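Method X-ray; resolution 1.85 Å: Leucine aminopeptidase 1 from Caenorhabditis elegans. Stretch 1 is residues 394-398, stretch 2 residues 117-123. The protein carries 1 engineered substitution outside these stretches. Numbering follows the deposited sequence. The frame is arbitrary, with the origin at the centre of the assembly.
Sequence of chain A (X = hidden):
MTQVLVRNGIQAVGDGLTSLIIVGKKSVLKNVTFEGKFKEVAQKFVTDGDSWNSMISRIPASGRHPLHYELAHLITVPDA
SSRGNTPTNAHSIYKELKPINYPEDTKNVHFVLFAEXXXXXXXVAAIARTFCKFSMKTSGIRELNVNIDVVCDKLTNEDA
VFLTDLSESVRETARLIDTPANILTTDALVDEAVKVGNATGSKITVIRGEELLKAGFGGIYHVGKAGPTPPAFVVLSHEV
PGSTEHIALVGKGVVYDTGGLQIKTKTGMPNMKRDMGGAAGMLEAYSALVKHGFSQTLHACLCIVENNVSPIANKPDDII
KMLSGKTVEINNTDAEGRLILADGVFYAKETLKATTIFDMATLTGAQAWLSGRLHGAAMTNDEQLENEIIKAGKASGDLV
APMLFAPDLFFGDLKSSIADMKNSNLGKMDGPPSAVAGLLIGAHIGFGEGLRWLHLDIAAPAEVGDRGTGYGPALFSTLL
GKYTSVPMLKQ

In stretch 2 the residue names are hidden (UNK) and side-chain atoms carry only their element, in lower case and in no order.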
# COMPACT_ATOMS: atom_id res chain seq x y z
N LYS A 394 -12.29 6.74 37.51
CA LYS A 394 -13.70 6.41 37.69
C LYS A 394 -14.43 7.59 38.35
O LYS A 394 -15.53 7.94 37.93
CB LYS A 394 -13.88 5.13 38.51
CG LYS A 394 -13.55 3.85 37.70
CD LYS A 394 -13.98 2.61 38.50
CE LYS A 394 -13.28 1.33 38.03
NZ LYS A 394 -13.70 0.97 36.68
N ALA A 395 -13.80 8.20 39.35
CA ALA A 395 -14.45 9.29 40.10
C ALA A 395 -14.51 10.58 39.29
O ALA A 395 -15.39 11.40 39.54
CB ALA A 395 -13.74 9.52 41.43
N SER A 396 -13.58 10.78 38.36
CA SER A 396 -13.47 12.04 37.58
C SER A 396 -14.17 11.95 36.24
O SER A 396 -14.49 12.98 35.67
CB SER A 396 -12.00 12.39 37.30
OG SER A 396 -11.34 11.35 36.58
N GLY A 397 -14.38 10.73 35.74
CA GLY A 397 -14.75 10.55 34.33
C GLY A 397 -13.63 10.61 33.28
O GLY A 397 -13.89 10.34 32.11
N ASP A 398 -12.40 10.92 33.71
CA ASP A 398 -11.22 10.86 32.83
C ASP A 398 -10.66 9.44 33.03
O ASP A 398 -9.80 9.22 33.87
CB ASP A 398 -10.17 11.90 33.25
CG ASP A 398 -10.49 13.33 32.79
OD1 ASP A 398 -11.53 13.57 32.11
OD2 ASP A 398 -9.69 14.23 33.12
N UNK A 117 -23.78 13.04 45.05
CA UNK A 117 -22.49 13.63 45.36
C UNK A 117 -21.30 13.00 44.62
O UNK A 117 -20.42 13.71 44.13
c UNK A 117 -21.16 15.78 47.09
c UNK A 117 -22.28 13.54 46.87
c UNK A 117 -21.24 14.44 47.44
o UNK A 117 -18.37 16.80 49.19
c UNK A 117 -20.35 13.93 48.37
c UNK A 117 -19.33 16.04 48.59
c UNK A 117 -19.40 14.73 48.93
c UNK A 117 -20.21 16.60 47.66
N UNK A 118 -21.25 11.65 44.56
CA UNK A 118 -20.11 11.05 43.86
C UNK A 118 -20.08 11.31 42.35
O UNK A 118 -19.03 11.11 41.73
c UNK A 118 -21.18 9.46 45.34
c UNK A 118 -20.28 9.55 44.13
c UNK A 118 -22.13 10.61 45.13
N UNK A 119 -21.21 11.72 41.76
CA UNK A 119 -21.30 11.97 40.32
C UNK A 119 -21.03 13.40 39.92
O UNK A 119 -20.79 13.67 38.75
c UNK A 119 -22.69 11.61 39.80
o UNK A 119 -21.96 9.31 39.92
c UNK A 119 -22.93 10.08 39.74
o UNK A 119 -24.08 9.68 39.53
N UNK A 120 -21.12 14.34 40.87
CA UNK A 120 -21.18 15.76 40.52
C UNK A 120 -19.96 16.20 39.69
O UNK A 120 -20.13 16.86 38.66
c UNK A 120 -21.31 16.66 41.77
c UNK A 120 -22.68 16.43 42.43
c UNK A 120 -21.12 18.14 41.36
N UNK A 121 -18.75 15.86 40.14
CA UNK A 121 -17.56 16.39 39.48
C UNK A 121 -17.48 15.95 38.00
O UNK A 121 -17.24 16.76 37.11
c UNK A 121 -14.04 16.66 40.96
c UNK A 121 -14.98 16.55 39.77
c UNK A 121 -14.31 15.70 38.63
c UNK A 121 -16.30 15.96 40.24
N UNK A 122 -17.65 14.65 37.75
CA UNK A 122 -17.56 14.12 36.38
C UNK A 122 -18.67 14.68 35.51
O UNK A 122 -18.46 14.95 34.31
c UNK A 122 -17.63 12.59 36.39
o UNK A 122 -18.89 12.18 36.90
N UNK A 123 -19.87 14.85 36.10
CA UNK A 123 -21.01 15.35 35.33
C UNK A 123 -20.81 16.81 34.95
O UNK A 123 -21.06 17.20 33.80
n UNK A 123 -23.07 11.58 36.14
c UNK A 123 -24.24 12.11 36.45
c UNK A 123 -22.31 15.18 36.14
c UNK A 123 -22.79 13.76 36.20
n UNK A 123 -24.11 13.43 36.47
c UNK A 123 -22.15 12.59 35.96
O HOH W 1 -17.89 12.39 39.62
O HOH W 2 -16.03 12.69 42.52
O HOH W 3 -16.25 13.75 33.19

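Position 117 has eight side-chain atoms. One carbon leads to a ring of six carbons, and the ring bears one oxygen. The side chain is out of reach of stretch 1 and makes no contact there. This is a phenol, so the residue is Tyr 117.

Position 118 has three side-chain carbons that close a ring onto the backbone N. The ring stays clear of stretch 1. Only proline closes such a ring, so the residue is Pro 118. The CA-to-CB bond of Pro 118 points sideways. The backbone comes closer: Pro 118 O lies 4.3 Å from Ala 395 O. Two carbonyl oxygens cannot bond to each other directly, and here water serves both.

Position 119 has two side-chain carbons, the second carrying two oxygens. The side chain makes no contact with stretch 1. That is a short carboxylate, and the residue is Asp 119. Its CA-to-CB bond points away from stretch 1. The carboxylate is hydrogen-bonded elsewhere in the structure through OD2.

Position 120 has three side-chain carbons, with the first carrying the other two. Nothing on stretch 1 is within contact range. Branching at CB with carbon alone gives Val 120. Its CA-to-CB bond points away. Val 120 N makes a weak hydrogen bond to Tyr 117 O, at 3.4 Å.

Position 121 has four side-chain carbons, forked at the second. One end carbon of the fork packs against Ser 396. This is Leu 121. Its CA-to-CB bond points toward stretch 1. Leu 121 CD2 lies 3.9 Å from Ser 396 CA and 4.2 Å from Ser 396 CB. The residue is buried, and this methyl packs against the last helical residue of stretch 1.

Position 122 has one side-chain carbon and one oxygen. CB of position 122 comes to 3.2 Å from Ser 396 O and 3.8 Å from Gly 397 N. The residue is Ser 122. Its CA-to-CB bond points toward stretch 1. The rotamer is p.

Position 123 has one carbon, then a five-membered ring of three carbons and two nitrogens. The side chain makes no contact with stretch 1. That is an imidazole, so the residue is His 123. Its CA-to-CB bond points away. His 123 N donates to Asp 119 O at 3.0 Å, a helical bond.

The contact is small, burying 169 Å² in all, and no direct hydrogen bond crosses it. The backbones are closest at Ser 396 and Ser 122, with their CA atoms 4.7 Å apart. Ser 122 CA also makes a CA-H...O contact with Ser 396 O at 3.4 Å. Gly 397 follows with positive phi, where a CB would jam against the preceding carbonyl and sit 3.2 Å from Ser 122 CB. Water supplies the polar links. Water 1 accepts from Ser 122 N at 2.9 Å and lies 2.7 Å from both Ala 395 O and Pro 118 O. Water 3 donates to Ser 122 O at 2.8 Å and to Ser 396 O at 3.1 Å.

Stretch 2 117-123: YPDVLSH
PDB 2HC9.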